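Local coordinates for protein collagen adhesin (PDB 2F68) that binds collagen as an adhesin of Staphylococcus aureus and is thought to close its extracellular domains around the collagen triple helix in a "hug", at residues A[225-230]-A[242-248]; A[198-202]-A[256-260]; A[124-128]-A[139-143]. All coordinates share one frame; numbering follows the deposited sequence.

Contact 1. Residues A[225-230]-A[242-248]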
loop_
_atom_site.group_PDB
_atom_site.type_symbol
_atom_site.label_atom_id
_atom_site.label_comp_id
_atom_site.label_asym_id
_atom_site.label_seq_id
_atom_site.Cartn_x
_atom_site.Cartn_y
_atom_site.Cartn_z
ATOM N N ALA A 225 -9.383 20.236 -23.606
ATOM C CA ALA A 225 -9.748 19.168 -24.539
ATOM C C ALA A 225 -11.224 18.794 -24.417
ATOM O O ALA A 225 -11.852 18.392 -25.398
ATOM C CB ALA A 225 -8.869 17.948 -24.321
ATOM N N PHE A 226 -11.763 18.928 -23.207
ATOM C CA PHE A 226 -13.180 18.697 -22.952
ATOM C C PHE A 226 -13.832 19.984 -22.435
ATOM O O PHE A 226 -13.831 20.237 -21.228
ATOM C CB PHE A 226 -13.377 17.552 -21.948
ATOM C CG PHE A 226 -12.697 16.266 -22.340
ATOM C CD1 PHE A 226 -13.282 15.405 -23.262
ATOM C CD2 PHE A 226 -11.476 15.911 -21.774
ATOM C CE1 PHE A 226 -12.657 14.215 -23.624
ATOM C CE2 PHE A 226 -10.843 14.721 -22.130
ATOM C CZ PHE A 226 -11.436 13.872 -23.057
ATOM N N PRO A 227 -14.370 20.815 -23.354
ATOM C CA PRO A 227 -15.055 22.047 -22.953
ATOM C C PRO A 227 -16.345 21.764 -22.183
ATOM O O PRO A 227 -17.155 20.937 -22.605
ATOM C CB PRO A 227 -15.357 22.737 -24.289
ATOM C CG PRO A 227 -15.352 21.650 -25.297
ATOM C CD PRO A 227 -14.349 20.646 -24.818
ATOM N N GLY A 228 -16.516 22.449 -21.055
ATOM C CA GLY A 228 -17.649 22.209 -20.165
ATOM C C GLY A 228 -17.249 21.432 -18.924
ATOM O O GLY A 228 -17.911 21.523 -17.888
ATOM N N SER A 229 -16.164 20.665 -19.036
ATOM C CA SER A 229 -15.626 19.898 -17.914
ATOM C C SER A 229 -14.953 20.806 -16.891
ATOM O O SER A 229 -14.350 21.820 -17.250
ATOM C CB SER A 229 -14.632 18.841 -18.400
ATOM O OG SER A 229 -15.270 17.862 -19.199
ATOM N N LYS A 230 -15.062 20.431 -15.618
ATOM C CA LYS A 230 -14.464 21.199 -14.529
ATOM C C LYS A 230 -14.086 20.300 -13.353
ATOM O O LYS A 230 -14.953 19.707 -12.706
ATOM C CB LYS A 230 -15.414 22.318 -14.073
ATOM C CG LYS A 230 -14.811 23.314 -13.082
ATOM C CD LYS A 230 -13.845 24.282 -13.755
ATOM C CE LYS A 230 -13.223 25.229 -12.741
ATOM N NZ LYS A 230 -12.261 26.170 -13.378
ATOM N N VAL A 242 -15.925 16.945 -9.674
ATOM C CA VAL A 242 -15.757 16.627 -11.091
ATOM C C VAL A 242 -17.085 16.740 -11.837
ATOM O O VAL A 242 -18.081 16.124 -11.450
ATOM C CB VAL A 242 -15.155 15.209 -11.296
ATOM C CG1 VAL A 242 -14.804 14.974 -12.763
ATOM C CG2 VAL A 242 -13.922 15.009 -10.420
ATOM N N THR A 243 -17.088 17.539 -12.901
ATOM C CA THR A 243 -18.253 17.691 -13.766
ATOM C C THR A 243 -17.868 17.344 -15.202
ATOM O O THR A 243 -16.946 17.936 -15.765
ATOM C CB THR A 243 -18.829 19.127 -13.703
ATOM O OG1 THR A 243 -19.013 19.514 -12.337
ATOM C CG2 THR A 243 -20.163 19.213 -14.437
ATOM N N ILE A 244 -18.566 16.368 -15.778
ATOM C CA ILE A 244 -18.323 15.941 -17.155
ATOM C C ILE A 244 -19.619 16.032 -17.966
ATOM O O ILE A 244 -20.622 15.417 -17.594
ATOM C CB ILE A 244 -17.750 14.494 -17.226
ATOM C CG1 ILE A 244 -16.512 14.350 -16.331
ATOM C CG2 ILE A 244 -17.416 14.115 -18.672
ATOM C CD1 ILE A 244 -16.179 12.916 -15.943
ATOM N N PRO A 245 -19.606 16.811 -19.068
ATOM C CA PRO A 245 -20.755 16.919 -19.974
ATOM C C PRO A 245 -21.132 15.575 -20.595
ATOM O O PRO A 245 -20.275 14.700 -20.742
ATOM C CB PRO A 245 -20.257 17.878 -21.061
ATOM C CG PRO A 245 -19.154 18.641 -20.422
ATOM C CD PRO A 245 -18.489 17.664 -19.511
ATOM N N GLN A 246 -22.404 15.426 -20.959
ATOM C CA GLN A 246 -22.926 14.159 -21.483
ATOM C C GLN A 246 -22.382 13.787 -22.864
ATOM O O GLN A 246 -22.370 12.611 -23.235
ATOM C CB GLN A 246 -24.462 14.151 -21.479
ATOM C CG GLN A 246 -25.128 15.112 -22.459
ATOM C CD GLN A 246 -26.638 14.968 -22.475
ATOM O OE1 GLN A 246 -27.202 14.341 -23.371
ATOM N NE2 GLN A 246 -27.300 15.537 -21.473
ATOM N N GLY A 247 -21.937 14.793 -23.615
ATOM C CA GLY A 247 -21.363 14.586 -24.943
ATOM C C GLY A 247 -19.993 13.934 -24.903
ATOM O O GLY A 247 -19.643 13.157 -25.793
ATOM N N TYR A 248 -19.222 14.253 -23.866
ATOM C CA TYR A 248 -17.885 13.691 -23.681
ATOM C C TYR A 248 -17.879 12.536 -22.681
ATOM O O TYR A 248 -16.973 11.699 -22.696
ATOM C CB TYR A 248 -16.896 14.778 -23.252
ATOM C CG TYR A 248 -16.727 15.887 -24.267
ATOM C CD1 TYR A 248 -16.009 15.677 -25.446
ATOM C CD2 TYR A 248 -17.284 17.147 -24.051
ATOM C CE1 TYR A 248 -15.851 16.693 -26.383
ATOM C CE2 TYR A 248 -17.131 18.171 -24.983
ATOM C CZ TYR A 248 -16.414 17.936 -26.145
ATOM O OH TYR A 248 -16.258 18.941 -27.071
#
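Tyr248 presents a face of its phenol ring to the edge of Phe226, giving an offset edge-to-face pair whose planes stand 79° apart. The Phe226 ring and the Tyr248 ring have centroids 5.5 Å apart, and the two rings come closest at Phe226 CD1 and Tyr248 CD1, 3.5 Å, near the CB end of the tyrosine. Farther along the same ring, Pro227 crosses at about a right angle and sets its CG 3.4 Å from Tyr248 OH, with CD close to CZ. One tyrosine thus covers two successive residues, and it can do so because its CG lies beside the backbone N (chi1 -62°), which brings the ring back from the short helix to the loop.

That loop illustrates how a chain leaving a helix is redirected into a strand. Phe226 to Ser229 form a type II beta turn, closed by Ser229 N bonding to Phe226 O at 3.2 Å, with Gly228 at the position where phi is positive (104°). Pro245, the N-cap residue of the following helix, directs its CB toward the loop; CG meets the Gly228 backbone and CD lies 3.2 Å from Ser229 OG. Beyond it antiparallel pairing begins. Lys230 N donates to Thr243 O at 3.1 Å, while Thr243 N returns a bond to Lys230 O at 3.0 Å. Thr243 O also receives a CA-H...O contact from Ser229 CA at 3.2 Å.

Helix 218-225 enters the turn with Phe222 against Phe226, and Tyr213 of strand 211-213 also packs on Phe226. Strand 239-244 runs between 230-234 and 184-190, while Val242 and Ile244 turn away from the loop onto Ile256 and Phe254 of strand 252-262.

Contact 2. Residues A[198-202]-A[256-260]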
loop_
_atom_site.group_PDB
_atom_site.type_symbol
_atom_site.label_atom_id
_atom_site.label_comp_id
_atom_site.label_asym_id
_atom_site.label_seq_id
_atom_site.Cartn_x
_atom_site.Cartn_y
_atom_site.Cartn_z
ATOM N N LEU A 198 -1.836 18.007 -5.084
ATOM C CA LEU A 198 -2.451 18.429 -6.345
ATOM C C LEU A 198 -1.622 18.049 -7.575
ATOM O O LEU A 198 -2.176 17.789 -8.647
ATOM C CB LEU A 198 -2.716 19.941 -6.323
ATOM C CG LEU A 198 -3.464 20.611 -7.483
ATOM C CD1 LEU A 198 -4.886 20.080 -7.623
ATOM C CD2 LEU A 198 -3.474 22.123 -7.309
ATOM N N SER A 199 -0.302 18.014 -7.407
ATOM C CA SER A 199 0.625 17.700 -8.498
ATOM C C SER A 199 0.571 16.236 -8.941
ATOM O O SER A 199 1.021 15.899 -10.041
ATOM C CB SER A 199 2.056 18.080 -8.103
ATOM O OG SER A 199 2.473 17.377 -6.945
ATOM N N THR A 200 0.019 15.376 -8.088
ATOM C CA THR A 200 -0.064 13.940 -8.365
ATOM C C THR A 200 -1.463 13.509 -8.821
ATOM O O THR A 200 -1.876 12.371 -8.586
ATOM C CB THR A 200 0.358 13.100 -7.133
ATOM O OG1 THR A 200 -0.440 13.467 -6.001
ATOM C CG2 THR A 200 1.832 13.314 -6.808
ATOM N N LEU A 201 -2.175 14.418 -9.487
ATOM C CA LEU A 201 -3.550 14.173 -9.926
ATOM C C LEU A 201 -3.612 13.144 -11.061
ATOM O O LEU A 201 -3.797 11.958 -10.805
ATOM C CB LEU A 201 -4.234 15.493 -10.324
ATOM C CG LEU A 201 -5.758 15.683 -10.206
ATOM C CD1 LEU A 201 -6.539 14.918 -11.277
ATOM C CD2 LEU A 201 -6.282 15.351 -8.806
ATOM N N ASN A 202 -3.442 13.609 -12.299
ATOM C CA ASN A 202 -3.528 12.791 -13.529
ATOM C C ASN A 202 -4.870 12.095 -13.821
ATOM O O ASN A 202 -5.474 11.478 -12.940
ATOM C CB ASN A 202 -2.320 11.837 -13.698
ATOM C CG ASN A 202 -2.413 10.578 -12.843
ATOM O OD1 ASN A 202 -1.667 10.418 -11.876
ATOM N ND2 ASN A 202 -3.318 9.672 -13.204
ATOM N N ILE A 256 -9.645 8.840 -12.565
ATOM C CA ILE A 256 -8.986 9.951 -11.877
ATOM C C ILE A 256 -8.211 9.461 -10.653
ATOM O O ILE A 256 -8.797 9.086 -9.633
ATOM C CB ILE A 256 -9.988 11.075 -11.488
ATOM C CG1 ILE A 256 -10.739 11.577 -12.728
ATOM C CG2 ILE A 256 -9.262 12.229 -10.789
ATOM C CD1 ILE A 256 -11.992 12.377 -12.424
ATOM N N ASN A 257 -6.887 9.464 -10.781
ATOM C CA ASN A 257 -5.983 9.089 -9.699
ATOM C C ASN A 257 -5.580 10.320 -8.884
ATOM O O ASN A 257 -5.760 11.450 -9.342
ATOM C CB ASN A 257 -4.747 8.384 -10.279
ATOM C CG ASN A 257 -3.767 7.916 -9.210
ATOM O OD1 ASN A 257 -2.584 8.257 -9.251
ATOM N ND2 ASN A 257 -4.253 7.134 -8.252
ATOM N N TYR A 258 -5.077 10.094 -7.670
ATOM C CA TYR A 258 -4.401 11.127 -6.871
ATOM C C TYR A 258 -3.820 10.569 -5.573
ATOM O O TYR A 258 -4.370 9.636 -4.983
ATOM C CB TYR A 258 -5.304 12.340 -6.589
ATOM C CG TYR A 258 -6.570 12.045 -5.817
ATOM C CD1 TYR A 258 -6.590 12.098 -4.423
ATOM C CD2 TYR A 258 -7.756 11.738 -6.482
ATOM C CE1 TYR A 258 -7.754 11.839 -3.711
ATOM C CE2 TYR A 258 -8.925 11.476 -5.777
ATOM C CZ TYR A 258 -8.916 11.528 -4.394
ATOM O OH TYR A 258 -10.072 11.270 -3.695
ATOM N N LYS A 259 -2.706 11.155 -5.139
ATOM C CA LYS A 259 -2.021 10.735 -3.918
ATOM C C LYS A 259 -2.257 11.721 -2.779
ATOM O O LYS A 259 -2.248 12.938 -2.984
ATOM C CB LYS A 259 -0.519 10.574 -4.169
ATOM C CG LYS A 259 -0.155 9.450 -5.130
ATOM C CD LYS A 259 1.346 9.394 -5.368
ATOM C CE LYS A 259 1.705 8.316 -6.379
ATOM N NZ LYS A 259 3.173 8.247 -6.617
ATOM N N THR A 260 -2.467 11.183 -1.579
ATOM C CA THR A 260 -2.671 11.996 -0.382
ATOM C C THR A 260 -1.566 11.747 0.641
ATOM O O THR A 260 -1.368 10.615 1.091
ATOM C CB THR A 260 -4.051 11.736 0.266
ATOM O OG1 THR A 260 -4.244 10.328 0.443
ATOM C CG2 THR A 260 -5.172 12.295 -0.603
HETATM O O HOH W 1 -0.369 9.940 -8.728
#
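Asn257 N donates to Asn202 O at 3.3 Å, the donor standing nearly along the C=O axis of its acceptor. A second bond, from Lys259 N to Thr200 OG1 at 3.4 Å, is weak; the same hydroxyl is also hydrogen-bonded to Asp197 O. Between the two bonds, water 1 ties the segments together, 2.9 Å from Thr200 O and 2.8 Å from Asn257 OD1. Thr200 O also draws in Tyr258 CA at 3.3 Å, a CA-H...O contact that is almost straight (176°).

The pattern is a worked case of a strand kept in its sheet across a break: where 198-202 departs from regular pairing, a hydroxyl, a water and a CA-H group bridge the interval. Asn202, with a positive phi of 61°, turns the chain so that its carbonyl reaches Asn257 N. Its side chain comes back across the neighbouring asparagine, ND2 resting 3.5 Å from Asn257 CB, with the amide planes inclined by 34°.

Leu201 supplies the apolar side of the contact. Although its CB starts away from 256-260, the forked end returns and divides its methyls: CD1 meets Ile256 CG2 at 3.9 Å, the two side chains running side by side, and CD2 meets Tyr258 CB, also at 3.9 Å. At the other end, Lys259 CB packs against the Thr200 hydroxyl before its extended chain leads away.

Strand 252-262 lies between 194-207 and 166-173 in an antiparallel sheet, so Ile256 and Tyr258 bond through their backbones to Leu171 and Trp169. The Tyr258 ring meets that of Trp169, and its side chain touches Asp188 and Ile190 of strand 184-190 and hydrogen-bonds through OH to Asn272 of strand 269-278.

Contact 3. Residues A[124-128]-A[139-143]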
loop_
_atom_site.group_PDB
_atom_site.type_symbol
_atom_site.label_atom_id
_atom_site.label_comp_id
_atom_site.label_asym_id
_atom_site.label_seq_id
_atom_site.Cartn_x
_atom_site.Cartn_y
_atom_site.Cartn_z
ATOM N N ASP A 124 1.987 -25.489 -6.337
ATOM C CA ASP A 124 3.372 -25.165 -5.989
ATOM C C ASP A 124 3.824 -23.778 -6.446
ATOM O O ASP A 124 4.681 -23.158 -5.810
ATOM C CB ASP A 124 4.327 -26.232 -6.535
ATOM C CG ASP A 124 4.136 -27.588 -5.871
ATOM O OD1 ASP A 124 3.852 -27.679 -4.675
ATOM O OD2 ASP A 124 4.301 -28.652 -6.648
ATOM N N ASP A 125 3.246 -23.300 -7.546
ATOM C CA ASP A 125 3.603 -22.000 -8.113
ATOM C C ASP A 125 3.011 -20.827 -7.331
ATOM O O ASP A 125 3.596 -19.743 -7.298
ATOM C CB ASP A 125 3.185 -21.922 -9.585
ATOM C CG ASP A 125 3.920 -22.924 -10.464
ATOM O OD1 ASP A 125 5.057 -23.316 -10.122
ATOM O OD2 ASP A 125 3.358 -23.316 -11.509
ATOM N N LYS A 126 1.856 -21.050 -6.705
ATOM C CA LYS A 126 1.176 -20.001 -5.934
ATOM C C LYS A 126 1.676 -19.878 -4.490
ATOM O O LYS A 126 1.198 -19.030 -3.731
ATOM C CB LYS A 126 -0.350 -20.178 -5.980
ATOM C CG LYS A 126 -0.874 -21.511 -5.448
ATOM C CD LYS A 126 -2.362 -21.448 -5.109
ATOM C CE LYS A 126 -3.240 -21.407 -6.353
ATOM N NZ LYS A 126 -4.687 -21.336 -6.008
ATOM N N VAL A 127 2.641 -20.720 -4.122
ATOM C CA VAL A 127 3.223 -20.709 -2.780
ATOM C C VAL A 127 4.498 -19.864 -2.743
ATOM O O VAL A 127 5.428 -20.087 -3.523
ATOM C CB VAL A 127 3.505 -22.152 -2.266
ATOM C CG1 VAL A 127 4.354 -22.137 -0.998
ATOM C CG2 VAL A 127 2.198 -22.893 -2.014
ATOM N N ALA A 128 4.522 -18.888 -1.837
ATOM C CA ALA A 128 5.690 -18.038 -1.629
ATOM C C ALA A 128 6.395 -18.410 -0.329
ATOM O O ALA A 128 5.777 -18.427 0.741
ATOM C CB ALA A 128 5.286 -16.573 -1.622
ATOM N N VAL A 139 3.421 -19.013 2.242
ATOM C CA VAL A 139 2.236 -18.177 2.051
ATOM C C VAL A 139 1.574 -18.532 0.719
ATOM O O VAL A 139 2.216 -18.494 -0.333
ATOM C CB VAL A 139 2.579 -16.661 2.064
ATOM C CG1 VAL A 139 1.307 -15.820 2.119
ATOM C CG2 VAL A 139 3.490 -16.313 3.233
ATOM N N THR A 140 0.290 -18.880 0.777
ATOM C CA THR A 140 -0.475 -19.237 -0.415
ATOM C C THR A 140 -1.193 -18.010 -0.978
ATOM O O THR A 140 -2.036 -17.409 -0.307
ATOM C CB THR A 140 -1.494 -20.366 -0.119
ATOM O OG1 THR A 140 -0.834 -21.445 0.557
ATOM C CG2 THR A 140 -2.116 -20.891 -1.406
ATOM N N VAL A 141 -0.842 -17.644 -2.210
ATOM C CA VAL A 141 -1.434 -16.486 -2.878
ATOM C C VAL A 141 -2.307 -16.935 -4.053
ATOM O O VAL A 141 -1.796 -17.369 -5.088
ATOM C CB VAL A 141 -0.355 -15.474 -3.360
ATOM C CG1 VAL A 141 -1.007 -14.229 -3.955
ATOM C CG2 VAL A 141 0.576 -15.086 -2.217
ATOM N N HIS A 142 -3.622 -16.828 -3.876
ATOM C CA HIS A 142 -4.585 -17.207 -4.910
ATOM C C HIS A 142 -4.616 -16.174 -6.034
ATOM O O HIS A 142 -4.403 -14.984 -5.796
ATOM C CB HIS A 142 -5.983 -17.381 -4.309
ATOM C CG HIS A 142 -6.040 -18.366 -3.182
ATOM N ND1 HIS A 142 -6.101 -19.728 -3.385
ATOM C CD2 HIS A 142 -6.045 -18.185 -1.840
ATOM C CE1 HIS A 142 -6.141 -20.344 -2.217
ATOM N NE2 HIS A 142 -6.108 -19.430 -1.263
ATOM N N LYS A 143 -4.886 -16.639 -7.253
ATOM C CA LYS A 143 -4.901 -15.775 -8.435
ATOM C C LYS A 143 -6.110 -14.835 -8.459
ATOM O O LYS A 143 -7.111 -15.076 -7.778
ATOM C CB LYS A 143 -4.836 -16.610 -9.723
ATOM C CG LYS A 143 -6.132 -17.320 -10.098
ATOM C CD LYS A 143 -6.046 -17.937 -11.486
ATOM C CE LYS A 143 -7.429 -18.179 -12.081
ATOM N NZ LYS A 143 -8.222 -19.191 -11.325
HETATM O O HOH W 2 -6.697 -19.524 -6.909
#
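Val139 pairs with Ala128 through two backbone bonds, Val139 N to Ala128 O at 2.9 Å and Ala128 N to Val139 O at 2.8 Å, near the open end of a beta hairpin built from strands 127-132 and 135-141. This is the antiparallel hydrogen-bonded pair, and both side chains lie on the buried face: Val139 packs on Val22 and Ile27 of strand 17-27, Ala128 on Val62 and Ile64 of strand 62-75.

Thr140 follows as the non-hydrogen-bonded partner of Val127, the two sharing the other face of the hairpin. Its CG2, anti to the backbone N, reaches Lys126 CD at 3.8 Å and also lies over one face of the His142 ring, offset toward the rim. On its far side, strand 135-141 runs parallel to 17-27, where Thr140 bonds through its backbone to Ser25 and Ile27.

Val141 then closes the pairing: its N donates to Lys126 O at 2.9 Å. Lys126 CB comes within 3.3 Å of Val141 O as the lysine passes the strand.

His142 shows how a side chain can extend a contact where strand pairing stops. The Lys126 chain bends at chi3 (73°) and brings NZ to His142 ND1 at 3.4 Å, a weak bond; NE2 is hydrogen-bonded to Lys26 NZ.

Lys143 finishes the segment through water 2, which accepts from Lys126 NZ at 2.9 Å and, weakly, from Lys143 N at 3.4 Å, and which lies in the plane of the His142 ring at its edge.

How the contacts relate
Contacts 1 and 2 both fall in the collagen-binding family region. Their centres are 19 Å apart, yet they meet directly where Val242 CG2 packs on Ile256 CD1 at 3.8 Å, linking the sheet that holds strand 239-244 to the one that holds 252-262; helix 246-249 leads along the chain from one to the other. Contact 3 stands apart in the N-terminal part of the chain, its nearest atoms about 22 Å from contact 2 and about 30 Å from contact 1. Contacts 2 and 3 lie on opposite sides of the chain's centre, consistent with separate domains that would embrace collagen together in the hug model.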